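Long-range contact in DUF3829 domain-containing protein (PDB 3RH3), which is of unknown function, an all-helical protein from a gut Bacteroides with a DUF3829-like C-terminal domain and probably made as a lipoprotein: residues Leu132-Gln137 with Tyr181-Ala186. Residues are numbered along the deposited sequence; the frame is centred on the assembly and turned at random. Where two conformers were deposited one is given.
With EDO (1,2-ethanediol), chain E; EDO (1,2-ethanediol), chain D.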
ATOM      1  N   LEU A 132      -1.731   9.258  -7.946  1.00 40.91           N
ATOM      2  CA  LEU A 132      -2.676   8.239  -7.469  1.00 41.36           C
ATOM      3  C   LEU A 132      -2.036   7.349  -6.385  1.00 44.44           C
ATOM      4  O   LEU A 132      -2.677   7.032  -5.375  1.00 44.39           O
ATOM      5  CB  LEU A 132      -3.162   7.394  -8.653  1.00 42.55           C
ATOM      6  CG  LEU A 132      -4.312   6.426  -8.395  1.00 49.18           C
ATOM      7  CD1 LEU A 132      -5.618   7.162  -8.182  1.00 50.64           C
ATOM      8  CD2 LEU A 132      -4.544   5.585  -9.593  1.00 53.72           C
ATOM      9  N   SER A 133      -0.770   6.970  -6.603  1.00 38.72           N
ATOM     10  CA  SER A 133       0.009   6.154  -5.694  1.00 36.32           C
ATOM     11  C   SER A 133       0.288   6.905  -4.384  1.00 39.45           C
ATOM     12  O   SER A 133       0.181   6.308  -3.317  1.00 37.42           O
ATOM     13  CB  SER A 133       1.305   5.717  -6.371  1.00 36.96           C
ATOM     14  OG  SER A 133       1.936   4.745  -5.562  1.00 40.87           O
ATOM     15  N   GLU A 134       0.628   8.209  -4.473  1.00 36.99           N
ATOM     16  CA  GLU A 134       0.883   9.079  -3.330  1.00 37.08           C
ATOM     17  C   GLU A 134      -0.372   9.249  -2.478  1.00 39.23           C
ATOM     18  O   GLU A 134      -0.272   9.132  -1.258  1.00 38.41           O
ATOM     19  CB  GLU A 134       1.432  10.457  -3.779  1.00 39.87           C
ATOM     20  CG  GLU A 134       2.904  10.383  -4.162  1.00 54.93           C
ATOM     21  CD  GLU A 134       3.564  11.573  -4.844  1.00 85.11           C
ATOM     22  OE1 GLU A 134       2.855  12.392  -5.475  1.00 64.93           O
ATOM     23  OE2 GLU A 134       4.815  11.644  -4.793  1.00 88.12           O
ATOM     24  N   TYR A 135      -1.547   9.495  -3.093  1.00 34.83           N
ATOM     25  CA  TYR A 135      -2.812   9.645  -2.368  1.00 35.58           C
ATOM     26  C   TYR A 135      -3.129   8.386  -1.548  1.00 40.74           C
ATOM     27  O   TYR A 135      -3.474   8.492  -0.361  1.00 40.72           O
ATOM     28  CB  TYR A 135      -3.965   9.986  -3.311  1.00 37.62           C
ATOM     29  CG  TYR A 135      -3.999  11.444  -3.700  1.00 40.44           C
ATOM     30  CD1 TYR A 135      -4.035  12.445  -2.733  1.00 41.93           C
ATOM     31  CD2 TYR A 135      -4.067  11.825  -5.036  1.00 42.54           C
ATOM     32  CE1 TYR A 135      -4.088  13.793  -3.087  1.00 42.35           C
ATOM     33  CE2 TYR A 135      -4.134  13.167  -5.402  1.00 44.22           C
ATOM     34  CZ  TYR A 135      -4.131  14.151  -4.427  1.00 52.10           C
ATOM     35  OH  TYR A 135      -4.201  15.472  -4.811  1.00 55.58           O
ATOM     36  N   LYS A 136      -2.964   7.208  -2.188  1.00 35.74           N
ATOM     37  CA  LYS A 136      -3.170   5.921  -1.560  0.67 34.44           C
ATOM     38  C   LYS A 136      -2.216   5.779  -0.366  1.00 39.59           C
ATOM     39  O   LYS A 136      -2.645   5.362   0.713  1.00 39.60           O
ATOM     40  CB  LYS A 136      -2.964   4.805  -2.597  0.67 35.76           C
ATOM     41  CG  LYS A 136      -3.327   3.410  -2.095  0.67 43.98           C
ATOM     42  CD  LYS A 136      -3.327   2.353  -3.206  0.67 45.82           C
ATOM     43  CE  LYS A 136      -1.965   2.067  -3.775  0.67 38.61           C
ATOM     44  NZ  LYS A 136      -1.953   0.864  -4.655  0.67 45.77           N
ATOM     45  N   GLN A 137      -0.936   6.176  -0.537  1.00 36.54           N
ATOM     46  CA  GLN A 137       0.055   6.123   0.522  1.00 35.83           C
ATOM     47  C   GLN A 137      -0.310   7.060   1.669  1.00 39.46           C
ATOM     48  O   GLN A 137      -0.201   6.665   2.828  1.00 40.22           O
ATOM     49  CB  GLN A 137       1.453   6.461  -0.018  1.00 37.26           C
ATOM     50  CG  GLN A 137       2.582   6.215   1.000  1.00 43.49           C
ATOM     51  CD  GLN A 137       2.603   4.779   1.468  1.00 55.33           C
ATOM     52  OE1 GLN A 137       2.515   3.851   0.667  1.00 49.72           O
ATOM     53  NE2 GLN A 137       2.605   4.561   2.781  1.00 50.07           N
ATOM     54  N   TYR A 181       7.684   1.060  -4.850  1.00 31.62           N
ATOM     55  CA  TYR A 181       8.321   0.360  -5.941  1.00 30.76           C
ATOM     56  C   TYR A 181       7.418   0.337  -7.192  1.00 33.78           C
ATOM     57  O   TYR A 181       7.927   0.559  -8.296  1.00 33.71           O
ATOM     58  CB  TYR A 181       8.701  -1.064  -5.525  1.00 31.26           C
ATOM     59  CG  TYR A 181       9.349  -1.815  -6.661  1.00 32.36           C
ATOM     60  CD1 TYR A 181      10.687  -1.596  -6.996  1.00 32.54           C
ATOM     61  CD2 TYR A 181       8.603  -2.669  -7.472  1.00 33.36           C
ATOM     62  CE1 TYR A 181      11.245  -2.162  -8.133  1.00 31.67           C
ATOM     63  CE2 TYR A 181       9.173  -3.291  -8.579  1.00 34.36           C
ATOM     64  CZ  TYR A 181      10.504  -3.056  -8.889  1.00 34.63           C
ATOM     65  OH  TYR A 181      11.040  -3.625 -10.017  1.00 33.65           O
ATOM     66  N   SER A 182       6.108   0.068  -7.014  1.00 31.70           N
ATOM     67  CA  SER A 182       5.086  -0.107  -8.061  1.00 34.51           C
ATOM     68  C   SER A 182       4.897   1.082  -9.041  1.00 40.20           C
ATOM     69  O   SER A 182       4.044   1.008  -9.912  1.00 42.38           O
ATOM     70  CB  SER A 182       3.736  -0.395  -7.404  1.00 39.42           C
ATOM     71  OG  SER A 182       3.006   0.764  -7.013  1.00 50.84           O
ATOM     72  N   ARG A 183       5.616   2.173  -8.863  1.00 37.55           N
ATOM     73  CA  ARG A 183       5.459   3.372  -9.666  1.00 37.99           C
ATOM     74  C   ARG A 183       6.273   3.254 -10.943  1.00 42.66           C
ATOM     75  O   ARG A 183       7.443   3.643 -11.000  1.00 44.26           O
ATOM     76  CB  ARG A 183       5.852   4.620  -8.857  1.00 38.95           C
ATOM     77  CG  ARG A 183       5.013   4.792  -7.614  1.00 40.04           C
ATOM     78  CD  ARG A 183       5.550   5.841  -6.687  1.00 43.52           C
ATOM     79  NE  ARG A 183       4.694   5.882  -5.511  1.00 38.51           N
ATOM     80  CZ  ARG A 183       4.685   6.841  -4.599  1.00 53.04           C
ATOM     81  NH1 ARG A 183       5.511   7.876  -4.706  1.00 55.11           N
ATOM     82  NH2 ARG A 183       3.841   6.782  -3.579  1.00 39.16           N
ATOM     83  N   LYS A 184       5.649   2.669 -11.955  1.00 37.93           N
ATOM     84  CA  LYS A 184       6.205   2.496 -13.285  1.00 38.31           C
ATOM     85  C   LYS A 184       6.629   3.862 -13.820  1.00 44.27           C
ATOM     86  O   LYS A 184       5.885   4.826 -13.690  1.00 43.52           O
ATOM     87  CB  LYS A 184       5.151   1.828 -14.168  1.00 40.40           C
ATOM     88  CG  LYS A 184       5.515   1.638 -15.608  1.00 45.48           C
ATOM     89  CD  LYS A 184       4.535   0.670 -16.248  1.00 51.81           C
ATOM     90  CE  LYS A 184       4.576   0.784 -17.747  1.00 61.01           C
ATOM     91  NZ  LYS A 184       5.857   0.289 -18.302  1.00 62.90           N
ATOM     92  N   HIS A 185       7.876   3.947 -14.328  1.00 43.93           N
ATOM     93  CA  HIS A 185       8.525   5.155 -14.851  1.00 45.31           C
ATOM     94  C   HIS A 185       8.967   6.120 -13.729  1.00 47.45           C
ATOM     95  O   HIS A 185       9.458   7.211 -14.033  1.00 49.22           O
ATOM     96  CB  HIS A 185       7.620   5.882 -15.846  1.00 48.34           C
ATOM     97  CG  HIS A 185       8.356   6.634 -16.904  1.00 54.06           C
ATOM     98  ND1 HIS A 185       8.948   5.985 -17.968  1.00 57.58           N
ATOM     99  CD2 HIS A 185       8.520   7.969 -17.055  1.00 57.13           C
ATOM    100  CE1 HIS A 185       9.467   6.941 -18.726  1.00 58.73           C
ATOM    101  NE2 HIS A 185       9.228   8.153 -18.219  1.00 58.70           N
ATOM    102  N   ALA A 186       8.849   5.716 -12.442  1.00 40.15           N
ATOM    103  CA  ALA A 186       9.174   6.616 -11.335  1.00 38.55           C
ATOM    104  C   ALA A 186       9.418   5.884 -10.010  1.00 41.36           C
ATOM    105  O   ALA A 186       9.053   6.391  -8.957  1.00 41.68           O
ATOM    106  CB  ALA A 186       8.042   7.627 -11.157  1.00 38.95           C
TER
HETATM  107  C1  EDO E 295      -1.072   3.254  -8.962  1.00 57.77           C
HETATM  108  O1  EDO E 295      -0.647   4.498  -9.538  1.00 54.31           O
HETATM  109  C2  EDO E 295      -1.444   3.389  -7.487  1.00 57.01           C
HETATM  110  O2  EDO E 295      -0.486   2.677  -6.686  1.00 61.50           O
HETATM  111  C1  EDO D 294       8.937   1.429 -17.582  1.00 49.92           C
HETATM  112  O1  EDO D 294       8.247   2.687 -17.682  1.00 54.04           O
HETATM  113  C2  EDO D 294       8.923   0.876 -16.154  1.00 47.79           C
HETATM  114  O2  EDO D 294       9.698   1.625 -15.185  1.00 41.96           O
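Ser133, on helix 115-154, faces Arg183 in the loop after helix 161-181, and their CA atoms stand 7.3 Å apart. The loop turns sharply here: Arg183 is the centre of an inverse gamma turn and also starts a type II beta turn that ends at Ala186. The Arg183 chain is extended from CG to NE and carries its guanidinium to the helix. Arg183 NE donates a hydrogen bond of 3.0 Å to Ser133 OG. The bond is bent, 138° at the hydrogen, and OG lies 27° out of the guanidinium plane. Ser133 OG, anti to the backbone N, is placed to meet the arginine and is also hydrogen-bonded to Asn179 OD1. Glu134 crosses the arginine at about a right angle. Glu134 CG lies 3.7 Å from Arg183 NH1, and Glu134 OE2 makes a long salt bridge of 3.8 Å to Arg183 NH1. The carboxylate and guanidinium planes are 83° apart. Arg183 NH1 also has a long, weak ion pair with Asp188 OD2. Gln137 CB borders the guanidinium edge, 4.3 Å from Arg183 NH2. A leucine in place of Arg183 would probably leave Ser133 OG without its NE donor and Glu134 without this positive charge. The contact is buried and joins the DUF6845 domain to the DUF3829-like C-terminal domain. Leu132 packs on helices 79-111 and 35-46, while Ser182 touches helices 35-46 and 247-257.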